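Long-range contacts in SecB-like chaperone Rv1957 (Mycobacterium tuberculosis, PDB 5MTW), which acts as the chaperone of a type II toxin-antitoxin-chaperone system, binding the antitoxin HigA1, preventing its aggregation and allowing it to neutralise the toxin HigB1: residues Pro44-Leu54 against Ala156-Ile164; Ser68-Arg79 against Thr103-Tyr114. One frame throughout, in Å; residues are numbered along the deposited sequence.

Contact 1 (Pro44-Leu54 against Ala156-Ile164)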
loop_
_atom_site.group_PDB
_atom_site.type_symbol
_atom_site.label_atom_id
_atom_site.label_comp_id
_atom_site.label_asym_id
_atom_site.label_seq_id
_atom_site.Cartn_x
_atom_site.Cartn_y
_atom_site.Cartn_z
ATOM N N PRO A 44 21.105 3.797 6.624
ATOM C CA PRO A 44 20.662 4.889 7.453
ATOM C C PRO A 44 21.381 4.797 8.816
ATOM O O PRO A 44 21.876 3.735 9.124
ATOM C CB PRO A 44 19.143 4.633 7.590
ATOM C CG PRO A 44 18.997 3.158 7.413
ATOM C CD PRO A 44 20.058 2.779 6.428
ATOM N N LYS A 45 21.445 5.894 9.591
ATOM C CA LYS A 45 22.083 5.921 10.939
ATOM C C LYS A 45 21.240 6.719 11.909
ATOM O O LYS A 45 21.551 7.870 12.206
ATOM C CB LYS A 45 23.441 6.574 10.849
ATOM C CG LYS A 45 24.420 5.736 10.072
ATOM C CD LYS A 45 25.571 6.574 9.537
ATOM C CE LYS A 45 26.696 5.678 9.087
ATOM N NZ LYS A 45 27.646 6.504 8.288
ATOM N N PRO A 46 20.112 6.141 12.349
ATOM C CA PRO A 46 19.177 6.878 13.223
ATOM C C PRO A 46 19.900 7.556 14.409
ATOM O O PRO A 46 19.695 8.765 14.683
ATOM C CB PRO A 46 18.205 5.789 13.690
ATOM C CG PRO A 46 18.274 4.710 12.647
ATOM C CD PRO A 46 19.585 4.827 11.917
ATOM N N ALA A 47 20.782 6.785 15.053
ATOM C CA ALA A 47 21.524 7.237 16.224
ATOM C C ALA A 47 22.431 8.435 15.931
ATOM O O ALA A 47 22.573 9.305 16.770
ATOM C CB ALA A 47 22.320 6.082 16.795
ATOM N N GLN A 48 23.034 8.505 14.748
ATOM C CA GLN A 48 23.762 9.724 14.358
ATOM C C GLN A 48 22.749 10.860 14.173
ATOM O O GLN A 48 23.013 12.006 14.502
ATOM C CB GLN A 48 24.539 9.533 13.058
ATOM C CG GLN A 48 25.993 9.967 13.116
ATOM C CD GLN A 48 26.875 8.919 13.760
ATOM O OE1 GLN A 48 26.769 7.726 13.469
ATOM N NE2 GLN A 48 27.750 9.358 14.638
ATOM N N GLY A 49 21.582 10.518 13.639
ATOM C CA GLY A 49 20.539 11.489 13.350
ATOM C C GLY A 49 20.114 11.325 11.897
ATOM O O GLY A 49 20.899 11.599 10.967
ATOM N N LEU A 50 18.876 10.873 11.692
ATOM C CA LEU A 50 18.349 10.705 10.325
ATOM C C LEU A 50 17.285 11.775 10.015
ATOM O O LEU A 50 16.431 12.142 10.866
ATOM C CB LEU A 50 18.025 9.212 10.090
ATOM C CG LEU A 50 16.998 8.719 9.135
ATOM C CD1 LEU A 50 16.960 7.207 8.984
ATOM C CD2 LEU A 50 15.740 9.159 9.816
ATOM N N THR A 51 17.406 12.381 8.841
ATOM C CA THR A 51 16.460 13.408 8.486
ATOM C C THR A 51 15.967 13.344 6.996
ATOM O O THR A 51 16.352 12.490 6.259
ATOM C CB THR A 51 17.005 14.821 8.827
ATOM O OG1 THR A 51 15.903 15.737 8.880
ATOM C CG2 THR A 51 18.056 15.274 7.795
ATOM N N TYR A 52 15.113 14.271 6.609
ATOM C CA TYR A 52 14.620 14.308 5.238
ATOM C C TYR A 52 14.233 15.659 4.757
ATOM O O TYR A 52 13.862 16.483 5.534
ATOM C CB TYR A 52 13.451 13.326 5.129
ATOM C CG TYR A 52 12.205 13.808 5.787
ATOM C CD1 TYR A 52 12.005 13.641 7.126
ATOM C CD2 TYR A 52 11.209 14.447 5.027
ATOM C CE1 TYR A 52 10.877 14.128 7.726
ATOM C CE2 TYR A 52 10.039 14.888 5.601
ATOM C CZ TYR A 52 9.876 14.711 6.949
ATOM O OH TYR A 52 8.742 15.121 7.543
ATOM N N ASP A 53 14.289 15.821 3.457
ATOM C CA ASP A 53 13.806 17.000 2.744
ATOM C C ASP A 53 12.751 16.536 1.757
ATOM O O ASP A 53 12.904 15.455 1.155
ATOM C CB ASP A 53 14.885 17.646 1.867
ATOM C CG ASP A 53 16.050 18.148 2.626
ATOM O OD1 ASP A 53 15.973 18.308 3.852
ATOM O OD2 ASP A 53 17.071 18.400 1.975
ATOM N N LEU A 54 11.684 17.310 1.614
ATOM C CA LEU A 54 10.568 16.979 0.673
ATOM C C LEU A 54 10.049 18.245 -0.033
ATOM O O LEU A 54 9.448 19.094 0.586
ATOM C CB LEU A 54 9.429 16.263 1.384
ATOM C CG LEU A 54 8.283 15.759 0.484
ATOM C CD1 LEU A 54 8.715 14.950 -0.715
ATOM C CD2 LEU A 54 7.218 14.975 1.270
ATOM N N ALA A 156 13.710 -0.869 2.940
ATOM C CA ALA A 156 14.227 -1.371 4.191
ATOM C C ALA A 156 14.809 -0.255 5.045
ATOM O O ALA A 156 15.634 -0.513 5.906
ATOM C CB ALA A 156 15.250 -2.522 3.984
ATOM N N LEU A 157 14.317 0.972 4.817
ATOM C CA LEU A 157 14.669 2.102 5.610
ATOM C C LEU A 157 13.706 2.147 6.816
ATOM O O LEU A 157 12.617 1.592 6.749
ATOM C CB LEU A 157 14.562 3.389 4.815
ATOM C CG LEU A 157 15.455 3.402 3.593
ATOM C CD1 LEU A 157 15.254 4.643 2.756
ATOM C CD2 LEU A 157 16.904 3.302 4.034
ATOM N N PRO A 158 14.075 2.877 7.856
ATOM C CA PRO A 158 13.066 3.160 8.904
ATOM C C PRO A 158 11.889 3.785 8.178
ATOM O O PRO A 158 12.069 4.725 7.395
ATOM C CB PRO A 158 13.765 4.186 9.783
ATOM C CG PRO A 158 15.191 3.732 9.648
ATOM C CD PRO A 158 15.369 3.518 8.194
ATOM N N PRO A 159 10.687 3.316 8.465
ATOM C CA PRO A 159 9.500 3.871 7.773
ATOM C C PRO A 159 9.276 5.359 8.075
ATOM O O PRO A 159 9.300 5.770 9.224
ATOM C CB PRO A 159 8.363 2.964 8.257
ATOM C CG PRO A 159 9.044 1.676 8.570
ATOM C CD PRO A 159 10.341 2.109 9.255
ATOM N N LEU A 160 9.240 6.164 7.004
ATOM C CA LEU A 160 8.981 7.557 7.100
ATOM C C LEU A 160 7.480 7.830 6.986
ATOM O O LEU A 160 6.858 7.548 5.937
ATOM C CB LEU A 160 9.613 8.321 5.951
ATOM C CG LEU A 160 9.335 9.821 5.955
ATOM C CD1 LEU A 160 9.685 10.358 7.337
ATOM C CD2 LEU A 160 10.256 10.467 4.981
ATOM N N THR A 161 6.920 8.373 8.063
ATOM C CA THR A 161 5.519 8.808 8.036
ATOM C C THR A 161 5.435 10.344 8.035
ATOM O O THR A 161 5.737 10.985 9.040
ATOM C CB THR A 161 4.725 8.182 9.237
ATOM O OG1 THR A 161 4.773 6.775 9.121
ATOM C CG2 THR A 161 3.322 8.595 9.227
ATOM N N LEU A 162 5.075 10.935 6.901
ATOM C CA LEU A 162 5.000 12.385 6.823
ATOM C C LEU A 162 3.978 12.912 7.847
ATOM O O LEU A 162 3.033 12.180 8.285
ATOM C CB LEU A 162 4.669 12.844 5.403
ATOM C CG LEU A 162 5.615 12.385 4.332
ATOM C CD1 LEU A 162 5.078 12.980 2.986
ATOM C CD2 LEU A 162 7.061 12.840 4.696
ATOM N N GLU A 163 4.198 14.152 8.222
ATOM C CA GLU A 163 3.289 14.872 9.107
ATOM C C GLU A 163 1.904 15.090 8.455
ATOM O O GLU A 163 1.747 15.236 7.216
ATOM C CB GLU A 163 3.866 16.239 9.496
ATOM C CG GLU A 163 5.369 16.215 9.735
ATOM C CD GLU A 163 6.228 16.588 8.465
ATOM O OE1 GLU A 163 6.234 15.901 7.324
ATOM O OE2 GLU A 163 6.940 17.624 8.652
ATOM N N ILE A 164 0.890 15.073 9.289
ATOM C CA ILE A 164 -0.433 15.486 8.857
ATOM C C ILE A 164 -0.446 17.017 8.547
ATOM O O ILE A 164 -0.164 17.819 9.398
ATOM C CB ILE A 164 -1.498 15.106 9.940
ATOM C CG1 ILE A 164 -1.430 13.606 10.227
ATOM C CG2 ILE A 164 -2.850 15.482 9.436
ATOM C CD1 ILE A 164 -1.718 12.717 9.003
#

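Contact 2 (Ser68-Arg79 against Thr103-Tyr114)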
loop_
_atom_site.group_PDB
_atom_site.type_symbol
_atom_site.label_atom_id
_atom_site.label_comp_id
_atom_site.label_asym_id
_atom_site.label_seq_id
_atom_site.Cartn_x
_atom_site.Cartn_y
_atom_site.Cartn_z
ATOM N N SER A 68 -14.428 19.529 -20.205
ATOM C CA SER A 68 -14.737 20.078 -18.912
ATOM C C SER A 68 -14.080 19.125 -17.864
ATOM O O SER A 68 -14.729 18.676 -16.933
ATOM C CB SER A 68 -16.265 20.186 -18.761
ATOM O OG SER A 68 -16.836 18.902 -18.753
ATOM N N ALA A 69 -12.833 18.725 -18.112
ATOM C CA ALA A 69 -12.086 17.874 -17.156
ATOM C C ALA A 69 -10.703 18.526 -16.982
ATOM O O ALA A 69 -10.177 19.130 -17.913
ATOM C CB ALA A 69 -11.984 16.436 -17.622
ATOM N N PHE A 70 -10.152 18.419 -15.766
ATOM C CA PHE A 70 -8.780 18.809 -15.528
ATOM C C PHE A 70 -8.018 17.892 -14.608
ATOM O O PHE A 70 -8.585 17.184 -13.772
ATOM C CB PHE A 70 -8.685 20.232 -15.023
ATOM C CG PHE A 70 -9.429 20.495 -13.751
ATOM C CD1 PHE A 70 -10.768 20.711 -13.758
ATOM C CD2 PHE A 70 -8.752 20.540 -12.538
ATOM C CE1 PHE A 70 -11.486 20.968 -12.574
ATOM C CE2 PHE A 70 -9.444 20.819 -11.360
ATOM C CZ PHE A 70 -10.806 21.023 -11.388
ATOM N N VAL A 71 -6.705 17.994 -14.709
ATOM C CA VAL A 71 -5.835 17.160 -13.877
ATOM C C VAL A 71 -4.932 17.986 -12.985
ATOM O O VAL A 71 -4.227 18.863 -13.467
ATOM C CB VAL A 71 -4.917 16.309 -14.786
ATOM C CG1 VAL A 71 -3.944 15.444 -13.940
ATOM C CG2 VAL A 71 -5.776 15.410 -15.626
ATOM N N VAL A 72 -4.949 17.706 -11.697
ATOM C CA VAL A 72 -4.007 18.296 -10.725
ATOM C C VAL A 72 -2.881 17.326 -10.511
ATOM O O VAL A 72 -3.127 16.119 -10.198
ATOM C CB VAL A 72 -4.670 18.620 -9.364
ATOM C CG1 VAL A 72 -3.622 19.191 -8.385
ATOM C CG2 VAL A 72 -5.775 19.621 -9.625
ATOM N N ARG A 73 -1.645 17.814 -10.694
ATOM C CA ARG A 73 -0.449 17.005 -10.548
ATOM C C ARG A 73 0.417 17.613 -9.444
ATOM O O ARG A 73 0.567 18.860 -9.345
ATOM C CB ARG A 73 0.391 16.943 -11.869
ATOM C CG ARG A 73 -0.198 16.206 -13.016
ATOM C CD ARG A 73 0.797 16.089 -14.182
ATOM N NE ARG A 73 0.789 17.304 -14.981
ATOM C CZ ARG A 73 1.803 18.174 -15.080
ATOM N NH1 ARG A 73 2.969 17.951 -14.464
ATOM N NH2 ARG A 73 1.629 19.281 -15.820
ATOM N N ILE A 74 0.954 16.755 -8.609
ATOM C CA ILE A 74 2.000 17.169 -7.659
ATOM C C ILE A 74 3.223 16.290 -7.852
ATOM O O ILE A 74 3.147 15.040 -7.752
ATOM C CB ILE A 74 1.518 17.181 -6.183
ATOM C CG1 ILE A 74 0.306 18.140 -6.109
ATOM C CG2 ILE A 74 2.660 17.624 -5.260
ATOM C CD1 ILE A 74 -0.419 18.107 -4.816
ATOM N N SER A 75 4.284 16.984 -8.253
ATOM C CA SER A 75 5.654 16.436 -8.396
ATOM C C SER A 75 6.385 16.547 -7.043
ATOM O O SER A 75 6.247 17.569 -6.356
ATOM C CB SER A 75 6.414 17.204 -9.513
ATOM O OG SER A 75 7.680 16.631 -9.713
ATOM N N CYS A 76 7.009 15.460 -6.590
ATOM C CA CYS A 76 7.675 15.421 -5.296
ATOM C C CYS A 76 9.147 14.991 -5.447
ATOM O O CYS A 76 9.486 14.066 -6.263
ATOM C CB CYS A 76 6.982 14.457 -4.356
ATOM S SG CYS A 76 5.218 14.701 -4.246
ATOM N N HIS A 77 9.989 15.555 -4.593
ATOM C CA HIS A 77 11.421 15.157 -4.508
ATOM C C HIS A 77 11.743 14.909 -3.003
ATOM O O HIS A 77 11.614 15.790 -2.161
ATOM C CB HIS A 77 12.402 16.165 -5.180
ATOM C CG HIS A 77 13.803 15.604 -5.259
ATOM N ND1 HIS A 77 14.186 14.694 -6.227
ATOM C CD2 HIS A 77 14.867 15.722 -4.425
ATOM C CE1 HIS A 77 15.435 14.321 -6.020
ATOM N NE2 HIS A 77 15.867 14.924 -4.928
ATOM N N LEU A 78 12.017 13.673 -2.685
ATOM C CA LEU A 78 12.318 13.216 -1.351
ATOM C C LEU A 78 13.799 12.873 -1.257
ATOM O O LEU A 78 14.385 12.088 -2.079
ATOM C CB LEU A 78 11.475 11.989 -1.015
ATOM C CG LEU A 78 11.848 11.292 0.284
ATOM C CD1 LEU A 78 11.397 12.141 1.403
ATOM C CD2 LEU A 78 11.250 9.894 0.413
ATOM N N ARG A 79 14.420 13.408 -0.227
ATOM C CA ARG A 79 15.834 13.149 0.038
ATOM C C ARG A 79 15.898 12.772 1.498
ATOM O O ARG A 79 15.488 13.541 2.361
ATOM C CB ARG A 79 16.690 14.399 -0.191
ATOM C CG ARG A 79 17.182 14.649 -1.598
ATOM C CD ARG A 79 18.151 15.880 -1.648
ATOM N NE ARG A 79 19.448 15.626 -2.312
ATOM C CZ ARG A 79 19.647 15.440 -3.626
ATOM N NH1 ARG A 79 18.652 15.425 -4.470
ATOM N NH2 ARG A 79 20.864 15.270 -4.109
ATOM N N THR A 103 16.880 8.650 -2.205
ATOM C CA THR A 103 16.251 9.706 -2.895
ATOM C C THR A 103 15.117 9.138 -3.763
ATOM O O THR A 103 15.171 8.010 -4.248
ATOM C CB THR A 103 17.218 10.480 -3.881
ATOM O OG1 THR A 103 17.696 9.584 -4.862
ATOM C CG2 THR A 103 18.364 10.989 -3.180
ATOM N N ALA A 104 14.085 9.924 -3.866
ATOM C CA ALA A 104 12.952 9.588 -4.712
ATOM C C ALA A 104 12.372 10.796 -5.380
ATOM O O ALA A 104 12.190 11.857 -4.754
ATOM C CB ALA A 104 11.899 8.974 -3.870
ATOM N N ASP A 105 11.927 10.580 -6.587
ATOM C CA ASP A 105 11.238 11.604 -7.362
ATOM C C ASP A 105 10.017 10.928 -7.994
ATOM O O ASP A 105 10.155 9.923 -8.703
ATOM C CB ASP A 105 12.170 12.202 -8.419
ATOM C CG ASP A 105 11.428 13.123 -9.414
ATOM O OD1 ASP A 105 10.608 14.047 -9.039
ATOM O OD2 ASP A 105 11.684 12.923 -10.610
ATOM N N PHE A 106 8.848 11.396 -7.612
ATOM C CA PHE A 106 7.626 10.828 -8.095
ATOM C C PHE A 106 6.539 11.885 -8.318
ATOM O O PHE A 106 6.592 12.986 -7.752
ATOM C CB PHE A 106 7.186 9.703 -7.129
ATOM C CG PHE A 106 6.902 10.169 -5.740
ATOM C CD1 PHE A 106 7.916 10.314 -4.827
ATOM C CD2 PHE A 106 5.651 10.524 -5.377
ATOM C CE1 PHE A 106 7.679 10.758 -3.494
ATOM C CE2 PHE A 106 5.358 10.986 -4.092
ATOM C CZ PHE A 106 6.380 11.090 -3.130
ATOM N N GLU A 107 5.484 11.522 -9.037
ATOM C CA GLU A 107 4.426 12.462 -9.262
ATOM C C GLU A 107 3.032 11.805 -9.308
ATOM O O GLU A 107 2.904 10.745 -9.910
ATOM C CB GLU A 107 4.649 13.113 -10.636
ATOM C CG GLU A 107 3.710 14.251 -10.921
ATOM C CD GLU A 107 3.986 14.889 -12.296
ATOM O OE1 GLU A 107 4.652 14.284 -13.134
ATOM O OE2 GLU A 107 3.557 16.050 -12.498
ATOM N N PHE A 108 2.110 12.341 -8.520
ATOM C CA PHE A 108 0.758 11.907 -8.452
ATOM C C PHE A 108 -0.151 12.849 -9.276
ATOM O O PHE A 108 0.122 14.062 -9.464
ATOM C CB PHE A 108 0.279 11.818 -6.967
ATOM C CG PHE A 108 0.640 10.482 -6.294
ATOM C CD1 PHE A 108 -0.217 9.394 -6.402
ATOM C CD2 PHE A 108 1.850 10.298 -5.587
ATOM C CE1 PHE A 108 0.117 8.130 -5.837
ATOM C CE2 PHE A 108 2.182 9.069 -5.027
ATOM C CZ PHE A 108 1.281 8.012 -5.086
ATOM N N ALA A 109 -1.253 12.279 -9.744
ATOM C CA ALA A 109 -2.253 12.987 -10.455
ATOM C C ALA A 109 -3.619 12.693 -9.939
ATOM O O ALA A 109 -3.870 11.527 -9.665
ATOM C CB ALA A 109 -2.278 12.516 -11.866
ATOM N N ALA A 110 -4.430 13.739 -9.843
ATOM C CA ALA A 110 -5.846 13.715 -9.565
ATOM C C ALA A 110 -6.719 14.307 -10.752
ATOM O O ALA A 110 -6.488 15.420 -11.284
ATOM C CB ALA A 110 -6.144 14.397 -8.220
ATOM N N LEU A 111 -7.725 13.536 -11.126
ATOM C CA LEU A 111 -8.615 13.828 -12.276
ATOM C C LEU A 111 -9.943 14.408 -11.716
ATOM O O LEU A 111 -10.510 13.836 -10.811
ATOM C CB LEU A 111 -8.937 12.543 -13.009
ATOM C CG LEU A 111 -9.923 12.646 -14.214
ATOM C CD1 LEU A 111 -9.390 13.662 -15.226
ATOM C CD2 LEU A 111 -10.168 11.306 -14.872
ATOM N N PHE A 112 -10.354 15.566 -12.214
ATOM C CA PHE A 112 -11.578 16.174 -11.811
ATOM C C PHE A 112 -12.354 16.496 -13.065
ATOM O O PHE A 112 -11.764 16.740 -14.142
ATOM C CB PHE A 112 -11.360 17.519 -11.140
ATOM C CG PHE A 112 -10.568 17.454 -9.882
ATOM C CD1 PHE A 112 -9.199 17.386 -9.944
ATOM C CD2 PHE A 112 -11.187 17.479 -8.642
ATOM C CE1 PHE A 112 -8.438 17.359 -8.795
ATOM C CE2 PHE A 112 -10.453 17.480 -7.495
ATOM C CZ PHE A 112 -9.051 17.370 -7.557
ATOM N N ASP A 113 -13.652 16.569 -12.913
ATOM C CA ASP A 113 -14.401 17.226 -13.947
ATOM C C ASP A 113 -15.440 18.194 -13.318
ATOM O O ASP A 113 -15.558 18.310 -12.058
ATOM C CB ASP A 113 -14.891 16.242 -14.996
ATOM C CG ASP A 113 -15.732 15.125 -14.424
ATOM O OD1 ASP A 113 -16.470 15.376 -13.461
ATOM O OD2 ASP A 113 -15.661 13.997 -14.983
ATOM N N TYR A 114 -16.074 18.986 -14.178
ATOM C CA TYR A 114 -17.112 19.935 -13.718
ATOM C C TYR A 114 -18.246 20.139 -14.747
ATOM O O TYR A 114 -18.130 19.764 -15.906
ATOM C CB TYR A 114 -16.468 21.264 -13.392
ATOM C CG TYR A 114 -15.796 21.890 -14.589
ATOM C CD1 TYR A 114 -16.525 22.683 -15.511
ATOM C CD2 TYR A 114 -14.457 21.657 -14.843
ATOM C CE1 TYR A 114 -15.908 23.222 -16.630
ATOM C CE2 TYR A 114 -13.829 22.208 -15.931
ATOM C CZ TYR A 114 -14.549 22.964 -16.826
ATOM O OH TYR A 114 -13.862 23.511 -17.849
#

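Contact 1 (Pro44-Leu54 against Ala156-Ile164)
Tyr52 lays one face of its ring against the forked end of Leu160, whose CD2 stands 4.1 Å from the ring centroid, 17° off the ring normal, in a CH-pi contact displaced toward the rim. CD1, the other branch of Leu160, touches the CD1 and CE1 side of the same ring. Leu162 comes in obliquely, its CD2 lying 3.7 Å from Tyr52 CE2. The phenol can reach this far along the loop because chi1 of Tyr52 (73°) sets CG between the backbone N and the carbonyl carbon. At the ring's far end the hydroxyl donates to Glu163, with Tyr52 OH 2.6 Å from Glu163 OE1. Glu163 bends at chi2 (93°) and turns its carboxylate nearly perpendicular to the ring, and the hydroxyl meets OE1 from above the carboxylate plane. Farther along the strand, CD2 of Leu54 meets CD1 of Leu162, modelled closer than methyls usually come, so their exact spacing is doubtful.

Toward the other end, prolines provide compact, rigid surfaces. Pro44 CG rests 3.7 Å from Pro158 CD and also meets Leu157 CD2, while Leu50 CD1 reaches Pro158 CG at 4.0 Å. The contact thus joins the start of strand 50-62 and the turn before it to the loop that leaves helix 125-154 through a Schellman motif at Ala156. Thr152 and Arg145 of that helix bind backbone atoms of Leu160 and Leu162, fixing the loop that carries these leucines. Leu50, Pro158 and Leu160 also meet the bound antitoxin peptide. Leucines, prolines and the face of one tyrosine ring supply nearly all of the buried surface, and a single phenol-carboxylate bond, to the exposed Glu163, fixes where the tyrosine ring ends.

Contact 2 (Ser68-Arg79 against Thr103-Tyr114)
Phe70 and Phe112 form part of the dense side of this antiparallel strand pair, where Val72 also lies and where Ile74, Cys76 and Phe106 meet helix 125-154. The ring planes of Phe70 and Phe112 are nearly parallel, 9° apart, yet slid so far that overlap is slight; instead Phe112 CB sits over the Phe70 face, 3.8 Å from its centroid. Tyr114 CD2 comes to the edge of the same ring. Farther along, Cys76 is small enough to fit over Phe106, its CB 3.8 Å from the ring centroid and its sulfur placed obliquely.

The opposite face is more polar, with Arg73, Ser75 and His77 partly exposed and Glu107 buried. Glu107 holds CG anti to the backbone N (chi1 -172°) and runs out extended, offering the syn lone pair of OE2 to Arg73 NH1 at 2.8 Å, in the guanidinium plane. Arg73 also pairs with Asp61, and Glu107 with Arg35, so the bridge belongs to a wider charge network. Val71, Ala109 and Leu111 on this face instead pack against the bound peptide. Regular backbone bonds hold the strands in register, while the side chains divide the sheet into a helix-covered apolar face and a face combining ion pairs with an apolar peptide-binding patch.

In the fold
Contact 2 lies within the chain loop closed by contact 1, and their centres are about 23 Å apart. They meet where strand 50-62 runs beside strand 69-82: Asp53 N probably donates to Arg79 O at 2.8 Å, and Leu54 CD1 packs 3.3 Å from His77 O. Leu160, from the loop of contact 1, also touches Leu78 of contact 2. The four-stranded antiparallel sheet packed against a long helix has contact 2 as its central strand pair, about 6 Å from the chain centre, and contact 1 at its periphery, about 19 Å out. Bound antitoxin peptide reaches both, consistent with a peptide-binding surface that extends from the loop onto the sheet.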